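PDB 3MZY: RNA polymerase sigma-H factor from Fusobacterium nucleatum subsp. nucleatum, which probably serves as a transcription initiation factor of the sigma-70 family, guiding RNA polymerase to specific start sites and then being released. Local coordinates for residues Gly124-Tyr127 against Arg128-Ala131; Ser135-Leu138 against Lys139-Asp142; Phe110-Phe113 against Glu114-Leu118; Asp142-Ile145 against Gln146-Arg149. All coordinates share one frame; numbering follows the deposited sequence.

Contact 1 (Gly124-Tyr127 against Arg128-Ala131); sequences GYSY and REIA
Ser126 and Tyr127 open helix 127-134 through their carbonyls: Ser126 O accepts from Ile130 N at 2.8 Å, and Tyr127 O from Ala131 N at 3.0 Å. These are the first i to i+4 bonds of the helix. Just upstream, Gly124, with its positive phi, is the C-prime residue of the Schellman motif that ends helix 112-121, so the chain finishes one helix and starts the next within a few residues.

The side chains of Ser126 and Glu129 illustrate a capping box. Ser126 OG, lying between its own backbone N and carbonyl carbon (chi1 66°), reaches forward to accept from Glu129 N at 3.2 Å. In return, Glu129 extends back, and its OE1 takes the Ser126 N-H at 3.0 Å, on the anti side and somewhat out of the carboxylate plane. Glu129 OE1 also lies at the edge of the Tyr125 ring, near its plane, 3.5 Å from Tyr125 CD1, with ring and carboxylate planes 60° apart. On the other flank, Arg128 lays its CG methylene over a face of the Tyr127 ring, 3.9 Å from the centroid, as a CH-pi contact, and its chain then bends at chi3. Tyr125 CB meets Ile130 CG1 at 4.0 Å.

Among the neighbouring helices, Ile130 packs on Ile141 and Tyr127 on Ile145 of helix 138-159, while Ser126 touches Phe34 of helix 29-50 and Arg38 of that helix bonds Gly124 O.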
loop_
_atom_site.group_PDB
_atom_site.type_symbol
_atom_site.label_atom_id
_atom_site.label_comp_id
_atom_site.label_asym_id
_atom_site.label_seq_id
_atom_site.Cartn_x
_atom_site.Cartn_y
_atom_site.Cartn_z
ATOM N N GLY A 124 -2.189 -6.928 4.658
ATOM C CA GLY A 124 -3.639 -6.944 4.885
ATOM C C GLY A 124 -4.077 -6.887 6.338
ATOM O O GLY A 124 -5.189 -7.341 6.691
ATOM N N TYR A 125 -3.205 -6.335 7.183
ATOM C CA TYR A 125 -3.487 -6.135 8.590
ATOM C C TYR A 125 -4.120 -4.765 8.768
ATOM O O TYR A 125 -3.725 -3.810 8.099
ATOM C CB TYR A 125 -2.195 -6.237 9.387
ATOM C CG TYR A 125 -1.679 -7.647 9.465
ATOM C CD1 TYR A 125 -2.308 -8.585 10.269
ATOM C CD2 TYR A 125 -0.589 -8.055 8.689
ATOM C CE1 TYR A 125 -1.848 -9.894 10.325
ATOM C CE2 TYR A 125 -0.115 -9.349 8.750
ATOM C CZ TYR A 125 -0.753 -10.261 9.565
ATOM O OH TYR A 125 -0.310 -11.545 9.602
ATOM N N SER A 126 -5.111 -4.662 9.650
ATOM C CA SER A 126 -5.809 -3.394 9.845
ATOM C C SER A 126 -4.963 -2.499 10.747
ATOM O O SER A 126 -4.070 -2.995 11.451
ATOM C CB SER A 126 -7.163 -3.630 10.489
ATOM O OG SER A 126 -6.964 -4.127 11.799
ATOM N N TYR A 127 -5.243 -1.197 10.745
ATOM C CA TYR A 127 -4.461 -0.267 11.541
ATOM C C TYR A 127 -4.539 -0.653 13.018
ATOM O O TYR A 127 -3.566 -0.517 13.749
ATOM C CB TYR A 127 -4.886 1.190 11.283
ATOM C CG TYR A 127 -6.129 1.643 12.020
ATOM C CD1 TYR A 127 -6.038 2.444 13.158
ATOM C CD2 TYR A 127 -7.396 1.251 11.592
ATOM C CE1 TYR A 127 -7.195 2.851 13.846
ATOM C CE2 TYR A 127 -8.555 1.653 12.261
ATOM C CZ TYR A 127 -8.455 2.449 13.385
ATOM O OH TYR A 127 -9.610 2.843 14.041
ATOM N N ARG A 128 -5.692 -1.161 13.447
ATOM C CA ARG A 128 -5.855 -1.643 14.815
ATOM C C ARG A 128 -4.944 -2.833 15.083
ATOM O O ARG A 128 -4.329 -2.930 16.147
ATOM C CB ARG A 128 -7.296 -2.045 15.081
ATOM C CG ARG A 128 -8.235 -0.883 15.066
ATOM C CD ARG A 128 -9.637 -1.340 15.364
ATOM N NE ARG A 128 -9.719 -2.018 16.650
ATOM C CZ ARG A 128 -10.533 -3.035 16.893
ATOM N NH1 ARG A 128 -10.556 -3.596 18.093
ATOM N NH2 ARG A 128 -11.324 -3.493 15.932
ATOM N N GLU A 129 -4.860 -3.737 14.117
ATOM C CA GLU A 129 -4.025 -4.911 14.278
ATOM C C GLU A 129 -2.560 -4.515 14.265
ATOM O O GLU A 129 -1.750 -5.126 14.967
ATOM C CB GLU A 129 -4.329 -5.952 13.200
ATOM C CG GLU A 129 -5.713 -6.594 13.311
ATOM C CD GLU A 129 -6.044 -7.491 12.126
ATOM O OE1 GLU A 129 -5.505 -7.254 11.020
ATOM O OE2 GLU A 129 -6.853 -8.441 12.293
ATOM N N ILE A 130 -2.223 -3.472 13.501
ATOM C CA ILE A 130 -0.848 -2.998 13.398
ATOM C C ILE A 130 -0.409 -2.368 14.734
ATOM O O ILE A 130 0.715 -2.601 15.204
ATOM C CB ILE A 130 -0.666 -2.027 12.174
ATOM C CG1 ILE A 130 -0.879 -2.787 10.853
ATOM C CG2 ILE A 130 0.716 -1.351 12.177
ATOM C CD1 ILE A 130 -1.069 -1.892 9.625
ATOM N N ALA A 131 -1.291 -1.572 15.341
ATOM C CA ALA A 131 -1.060 -1.047 16.692
ATOM C C ALA A 131 -0.695 -2.160 17.675
ATOM O O ALA A 131 0.295 -2.059 18.398
ATOM C CB ALA A 131 -2.277 -0.307 17.179
#

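Contact 2 (Ser135-Leu138 against Lys139-Asp142); sequences SKNL and KSID
The start of helix 138-159, probably the second helix of a helix-turn-helix, as in region 4 of sigma-70 factors, is built where Asn137 and Leu138 meet Ser140, Ile141 and Asp142. Asn137 holds the N-cap position, and its carbonyl serves the first turn: Asn137 O accepts from Ile141 N at 3.3 Å, and weakly from Ser140 N. One residue on, Leu138 O receives the nearly straight bond of Asp142 N at 3.0 Å (169° at the hydrogen), along with a weak one from Ile141 N.

The side-chain part is smaller and mostly apolar. Ile141, its CG1 anti to the carbonyl carbon (chi1 -65°) and CD1 folded round at chi2 (-52°), sends CD1 back against Lys136 CB at 3.8 Å, so the residue before the cap is packed onto the first turn. Beyond CB the lysine bends at chi2 and departs, its charged end making a cation-pi interaction with Phe113. The Asp142 carboxylate leads away from the turn, OD1 being hydrogen-bonded to Ser30 OG of helix 29-50.

The turn faces two preceding helices: Leu138 lies on Ala131 of helix 127-134, whereas Ile141 also reaches Phe113 and Val117 of helix 112-121, and Ser140 touches Phe113.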
loop_
_atom_site.group_PDB
_atom_site.type_symbol
_atom_site.label_atom_id
_atom_site.label_comp_id
_atom_site.label_asym_id
_atom_site.label_seq_id
_atom_site.Cartn_x
_atom_site.Cartn_y
_atom_site.Cartn_z
ATOM N N SER A 135 2.926 -2.579 19.302
ATOM C CA SER A 135 2.709 -1.996 20.623
ATOM C C SER A 135 2.798 -0.481 20.512
ATOM O O SER A 135 3.592 0.174 21.199
ATOM C CB SER A 135 3.705 -2.555 21.636
ATOM O OG SER A 135 3.625 -3.974 21.660
ATOM N N LYS A 136 1.994 0.058 19.604
ATOM C CA LYS A 136 1.906 1.495 19.407
ATOM C C LYS A 136 0.460 1.837 19.567
ATOM O O LYS A 136 -0.386 0.954 19.472
ATOM C CB LYS A 136 2.396 1.890 18.004
ATOM C CG LYS A 136 3.903 1.767 17.794
ATOM C CD LYS A 136 4.659 2.349 18.956
ATOM C CE LYS A 136 6.143 2.532 18.653
ATOM N NZ LYS A 136 6.425 3.935 18.232
ATOM N N ASN A 137 0.145 3.095 19.828
ATOM C CA ASN A 137 -1.271 3.457 19.905
ATOM C C ASN A 137 -1.912 3.712 18.538
ATOM O O ASN A 137 -1.220 4.004 17.565
ATOM C CB ASN A 137 -1.566 4.539 20.959
ATOM C CG ASN A 137 -1.047 5.925 20.591
ATOM O OD1 ASN A 137 -1.122 6.854 21.412
ATOM N ND2 ASN A 137 -0.532 6.082 19.380
ATOM N N LEU A 138 -3.225 3.537 18.468
ATOM C CA LEU A 138 -3.989 3.675 17.227
ATOM C C LEU A 138 -3.678 4.953 16.451
ATOM O O LEU A 138 -3.441 4.897 15.251
ATOM C CB LEU A 138 -5.499 3.579 17.517
ATOM C CG LEU A 138 -6.239 2.224 17.515
ATOM C CD1 LEU A 138 -5.515 1.077 18.245
ATOM C CD2 LEU A 138 -7.654 2.379 18.077
ATOM N N LYS A 139 -3.674 6.093 17.139
ATOM C CA LYS A 139 -3.542 7.394 16.487
ATOM C C LYS A 139 -2.220 7.458 15.758
ATOM O O LYS A 139 -2.123 7.968 14.649
ATOM C CB LYS A 139 -3.599 8.516 17.517
ATOM C CG LYS A 139 -3.497 9.910 16.928
ATOM C CD LYS A 139 -3.272 10.946 18.027
ATOM C CE LYS A 139 -3.894 12.292 17.670
ATOM N NZ LYS A 139 -5.271 12.411 18.231
ATOM N N SER A 140 -1.201 6.927 16.407
ATOM C CA SER A 140 0.137 6.943 15.881
ATOM C C SER A 140 0.253 6.114 14.599
ATOM O O SER A 140 1.002 6.478 13.699
ATOM C CB SER A 140 1.086 6.452 16.960
ATOM O OG SER A 140 2.076 5.624 16.423
ATOM N N ILE A 141 -0.494 5.013 14.516
ATOM C CA ILE A 141 -0.444 4.152 13.344
ATOM C C ILE A 141 -1.198 4.828 12.202
ATOM O O ILE A 141 -0.746 4.856 11.057
ATOM C CB ILE A 141 -1.042 2.735 13.644
ATOM C CG1 ILE A 141 -0.186 1.984 14.674
ATOM C CG2 ILE A 141 -1.219 1.903 12.351
ATOM C CD1 ILE A 141 1.279 1.915 14.346
ATOM N N ASP A 142 -2.355 5.373 12.543
ATOM C CA ASP A 142 -3.196 6.049 11.595
ATOM C C ASP A 142 -2.460 7.199 10.914
ATOM O O ASP A 142 -2.564 7.375 9.706
ATOM C CB ASP A 142 -4.435 6.567 12.304
ATOM C CG ASP A 142 -5.426 7.167 11.358
ATOM O OD1 ASP A 142 -6.077 6.399 10.620
ATOM O OD2 ASP A 142 -5.555 8.411 11.355
#

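Contact 3 (Phe110-Phe113 against Glu114-Leu118); sequences FSKF and EKEVL
Phe110 stands just before helix 112-121 and leans forward along its first turns. Its CB lies 3.7 Å from Glu114 CB and is also touched by Lys115 CG. With CG anti to the carbonyl carbon (chi1 -68°), the ring extends along the helix until CE2, at its edge, meets Leu118 CD2 at 4.0 Å.

Ser111, the N-cap, forms a capping box with Glu114. Its OG accepts from Glu114 N at 2.8 Å in a nearly straight bond (169°), while its own N-H goes to Glu114 OE1, also at 2.8 Å, approaching from above the carboxylate plane rather than within it. Ser111 O takes the Lys115 N-H at 2.9 Å, so this one residue is tied to the helix at N, OG and O.

Lys112 accepts from Glu116 N through its carbonyl; its ammonium forms a long, loose salt bridge, with NZ 4.0 Å from Glu116 OE1. Phe113, CG anti to the backbone N (chi1 -170°), swings its ring down the helix, where CE1 touches Val117 CG2 at 3.8 Å. Glu116 OE2 comes within 4.0 Å of Phe113 CD1, the carboxylate and ring planes being nearly perpendicular.

Chemically, Glu114 does double work. OE1 satisfies a backbone N-H that the helix cannot serve, while OE2 pairs with Lys151 and Arg147 of helix 138-159. Those two cations would be expected to stabilise the buried carboxylate as an anion, and they couple the cap of one helix to the flank of another.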
loop_
_atom_site.group_PDB
_atom_site.type_symbol
_atom_site.label_atom_id
_atom_site.label_comp_id
_atom_site.label_asym_id
_atom_site.label_seq_id
_atom_site.Cartn_x
_atom_site.Cartn_y
_atom_site.Cartn_z
ATOM N N PHE A 110 11.287 6.036 3.320
ATOM C CA PHE A 110 10.526 5.929 4.552
ATOM C C PHE A 110 11.391 5.853 5.808
ATOM O O PHE A 110 12.506 5.350 5.777
ATOM C CB PHE A 110 9.517 4.779 4.486
ATOM C CG PHE A 110 8.382 5.013 3.511
ATOM C CD1 PHE A 110 8.203 6.265 2.889
ATOM C CD2 PHE A 110 7.484 4.003 3.233
ATOM C CE1 PHE A 110 7.159 6.485 1.991
ATOM C CE2 PHE A 110 6.419 4.221 2.347
ATOM C CZ PHE A 110 6.261 5.472 1.724
ATOM N N SER A 111 10.867 6.361 6.916
ATOM C CA SER A 111 11.465 6.124 8.219
ATOM C C SER A 111 11.416 4.604 8.565
ATOM O O SER A 111 10.732 3.810 7.899
ATOM C CB SER A 111 10.699 6.930 9.269
ATOM O OG SER A 111 9.424 6.326 9.543
ATOM N N LYS A 112 12.151 4.199 9.591
ATOM C CA LYS A 112 12.031 2.836 10.117
ATOM C C LYS A 112 10.575 2.529 10.567
ATOM O O LYS A 112 10.034 1.464 10.255
ATOM C CB LYS A 112 13.000 2.636 11.277
ATOM C CG LYS A 112 13.109 1.206 11.740
ATOM C CD LYS A 112 13.372 1.129 13.239
ATOM C CE LYS A 112 13.756 -0.274 13.627
ATOM N NZ LYS A 112 13.652 -0.449 15.092
ATOM N N PHE A 113 9.951 3.474 11.276
ATOM C CA PHE A 113 8.545 3.362 11.705
ATOM C C PHE A 113 7.597 3.207 10.503
ATOM O O PHE A 113 6.778 2.287 10.462
ATOM C CB PHE A 113 8.154 4.570 12.586
ATOM C CG PHE A 113 6.807 4.439 13.274
ATOM C CD1 PHE A 113 6.253 3.183 13.560
ATOM C CD2 PHE A 113 6.109 5.583 13.667
ATOM C CE1 PHE A 113 5.011 3.054 14.205
ATOM C CE2 PHE A 113 4.873 5.482 14.326
ATOM C CZ PHE A 113 4.310 4.200 14.591
ATOM N N GLU A 114 7.729 4.092 9.524
ATOM C CA GLU A 114 6.936 4.008 8.294
ATOM C C GLU A 114 7.106 2.662 7.579
ATOM O O GLU A 114 6.125 2.083 7.095
ATOM C CB GLU A 114 7.275 5.172 7.371
ATOM C CG GLU A 114 6.704 6.492 7.828
ATOM C CD GLU A 114 7.363 7.708 7.162
ATOM O OE1 GLU A 114 8.401 7.539 6.464
ATOM O OE2 GLU A 114 6.847 8.842 7.350
ATOM N N LYS A 115 8.334 2.148 7.547
ATOM C CA LYS A 115 8.607 0.836 6.956
ATOM C C LYS A 115 7.971 -0.313 7.750
ATOM O O LYS A 115 7.495 -1.298 7.161
ATOM C CB LYS A 115 10.106 0.589 6.843
ATOM C CG LYS A 115 10.790 1.399 5.746
ATOM C CD LYS A 115 12.273 1.353 5.983
ATOM C CE LYS A 115 13.019 1.782 4.785
ATOM N NZ LYS A 115 14.483 1.945 5.098
ATOM N N GLU A 116 7.991 -0.197 9.076
ATOM C CA GLU A 116 7.435 -1.238 9.942
ATOM C C GLU A 116 5.929 -1.325 9.710
ATOM O O GLU A 116 5.384 -2.414 9.612
ATOM C CB GLU A 116 7.717 -0.940 11.419
ATOM C CG GLU A 116 9.107 -1.296 11.901
ATOM C CD GLU A 116 9.349 -0.868 13.354
ATOM O OE1 GLU A 116 10.001 -1.636 14.105
ATOM O OE2 GLU A 116 8.884 0.236 13.754
ATOM N N VAL A 117 5.284 -0.164 9.603
ATOM C CA VAL A 117 3.850 -0.074 9.353
ATOM C C VAL A 117 3.492 -0.607 7.962
ATOM O O VAL A 117 2.560 -1.402 7.802
ATOM C CB VAL A 117 3.330 1.385 9.555
ATOM C CG1 VAL A 117 1.924 1.563 8.949
ATOM C CG2 VAL A 117 3.319 1.750 11.052
ATOM N N LEU A 118 4.248 -0.172 6.961
ATOM C CA LEU A 118 4.052 -0.606 5.574
ATOM C C LEU A 118 4.073 -2.124 5.473
ATOM O O LEU A 118 3.186 -2.717 4.860
ATOM C CB LEU A 118 5.144 -0.000 4.683
ATOM C CG LEU A 118 5.095 -0.291 3.183
ATOM C CD1 LEU A 118 3.811 0.304 2.555
ATOM C CD2 LEU A 118 6.363 0.226 2.468
#

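Contact 4 (Asp142-Ile145 against Gln146-Arg149); sequences DNTI and QRIR
Thr144 OG1 is held from two directions. Arg147 NH2 donates to Thr144 OG1 at 3.0 Å, a weak bond with only 126° at the hydrogen, and the hydroxyl is also hydrogen-bonded to Ser140 O one turn earlier. The guanidinium is folded back over the helix rather than reaching outward: bent at chi3 (-52°), it lays one face above Thr144 CA, which sits 3.4 Å from the plane and towards its rim. NE engages Glu114, so the salt bridge and the threonine together help fix the rotation of the group.

On the apolar side, Ile148 turns CG1 towards Thr144 O, 3.3 Å away, and places CD1 4.2 Å from Thr144 CG2. These two side chains, with Ile145, build a buried strip on which Val117 of helix 112-121 rests. Gln146 runs the other way: its CB lies 3.4 Å from Asp142 O, and the chain then bends at chi2. Arg149 stays extended from CG to NE and finds its ionic partner in Glu153.

Beneath the side chains, the backbone bonds continue without a break: Gln146 N to Asp142 O, Arg147 N to Asn143 O, Ile148 N to Thr144 O at 2.8 Å, and Arg149 N to Ile145 O at 3.0 Å. The inward side is thus lined by Thr144, Ile145 and Ile148, while Asn143 and Gln146 carry polar ends. The place of this helix after helix 127-134 and a short turn is consistent with the second helix of a region 4 helix-turn-helix, the recognition helix in sigma-70 factors; no DNA is present here.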
loop_
_atom_site.group_PDB
_atom_site.type_symbol
_atom_site.label_atom_id
_atom_site.label_comp_id
_atom_site.label_asym_id
_atom_site.label_seq_id
_atom_site.Cartn_x
_atom_site.Cartn_y
_atom_site.Cartn_z
ATOM N N ASP A 142 -2.355 5.373 12.543
ATOM C CA ASP A 142 -3.196 6.049 11.595
ATOM C C ASP A 142 -2.460 7.199 10.914
ATOM O O ASP A 142 -2.564 7.375 9.706
ATOM C CB ASP A 142 -4.435 6.567 12.304
ATOM C CG ASP A 142 -5.426 7.167 11.358
ATOM O OD1 ASP A 142 -6.077 6.399 10.620
ATOM O OD2 ASP A 142 -5.555 8.411 11.355
ATOM N N ASN A 143 -1.714 7.963 11.704
ATOM C CA ASN A 143 -0.954 9.095 11.212
ATOM C C ASN A 143 0.209 8.671 10.324
ATOM O O ASN A 143 0.602 9.418 9.409
ATOM C CB ASN A 143 -0.438 9.927 12.387
ATOM C CG ASN A 143 -1.531 10.738 13.061
ATOM O OD1 ASN A 143 -2.588 11.001 12.481
ATOM N ND2 ASN A 143 -1.268 11.160 14.291
ATOM N N THR A 144 0.760 7.493 10.616
ATOM C CA THR A 144 1.840 6.903 9.830
ATOM C C THR A 144 1.338 6.433 8.457
ATOM O O THR A 144 1.949 6.729 7.435
ATOM C CB THR A 144 2.496 5.729 10.586
ATOM O OG1 THR A 144 3.128 6.243 11.757
ATOM C CG2 THR A 144 3.548 5.003 9.721
ATOM N N ILE A 145 0.230 5.705 8.445
ATOM C CA ILE A 145 -0.432 5.298 7.211
ATOM C C ILE A 145 -0.725 6.537 6.364
ATOM O O ILE A 145 -0.641 6.493 5.136
ATOM C CB ILE A 145 -1.744 4.554 7.519
ATOM C CG1 ILE A 145 -1.436 3.170 8.106
ATOM C CG2 ILE A 145 -2.627 4.455 6.284
ATOM C CD1 ILE A 145 -2.653 2.372 8.581
ATOM N N GLN A 146 -1.043 7.635 7.037
ATOM C CA GLN A 146 -1.428 8.857 6.379
ATOM C C GLN A 146 -0.197 9.534 5.773
ATOM O O GLN A 146 -0.272 10.108 4.684
ATOM C CB GLN A 146 -2.133 9.784 7.369
ATOM C CG GLN A 146 -2.813 10.989 6.729
ATOM C CD GLN A 146 -4.173 10.636 6.149
ATOM O OE1 GLN A 146 -4.853 9.722 6.636
ATOM N NE2 GLN A 146 -4.576 11.356 5.102
ATOM N N ARG A 147 0.928 9.469 6.486
ATOM C CA ARG A 147 2.211 9.957 5.956
ATOM C C ARG A 147 2.677 9.122 4.787
ATOM O O ARG A 147 3.193 9.663 3.815
ATOM C CB ARG A 147 3.307 9.939 7.019
ATOM C CG ARG A 147 3.277 11.081 7.987
ATOM C CD ARG A 147 4.641 11.216 8.662
ATOM N NE ARG A 147 5.135 9.968 9.253
ATOM C CZ ARG A 147 4.634 9.410 10.361
ATOM N NH1 ARG A 147 3.607 9.986 10.975
ATOM N NH2 ARG A 147 5.136 8.267 10.843
ATOM N N ILE A 148 2.497 7.804 4.878
ATOM C CA ILE A 148 2.805 6.904 3.747
ATOM C C ILE A 148 1.999 7.322 2.495
ATOM O O ILE A 148 2.539 7.371 1.382
ATOM C CB ILE A 148 2.569 5.400 4.101
ATOM C CG1 ILE A 148 3.547 4.938 5.185
ATOM C CG2 ILE A 148 2.699 4.514 2.855
ATOM C CD1 ILE A 148 3.199 3.591 5.819
ATOM N N ARG A 149 0.715 7.621 2.697
ATOM C CA ARG A 149 -0.166 8.136 1.645
ATOM C C ARG A 149 0.334 9.443 0.999
ATOM O O ARG A 149 0.544 9.477 -0.200
ATOM C CB ARG A 149 -1.587 8.334 2.187
ATOM C CG ARG A 149 -2.573 8.887 1.170
ATOM C CD ARG A 149 -3.766 9.540 1.837
ATOM N NE ARG A 149 -4.425 10.495 0.948
ATOM C CZ ARG A 149 -5.525 11.177 1.262
ATOM N NH1 ARG A 149 -6.098 11.019 2.454
ATOM N NH2 ARG A 149 -6.061 12.023 0.386
#

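From the N terminus, contact 3 comes first, capping helix 112-121 after the turn from helix 91-109. Contact 1 follows where the loop after that helix closes into helix 127-134, contact 2 where the next turn enters helix 138-159, and contact 4 continues along that last helix, sharing Asp142 with contact 2. None nests in another: all are local and run in series, yet folding brings them together. Contacts 1 and 2 meet through Ala131, whose O probably bonds Lys136 N, and contact 4 joins contact 3 where Ile148 CD1 packs against Glu114 O. Helices 112-121, 127-134 and 138-159 thus pack together, consistent with a sigma region 4 fold.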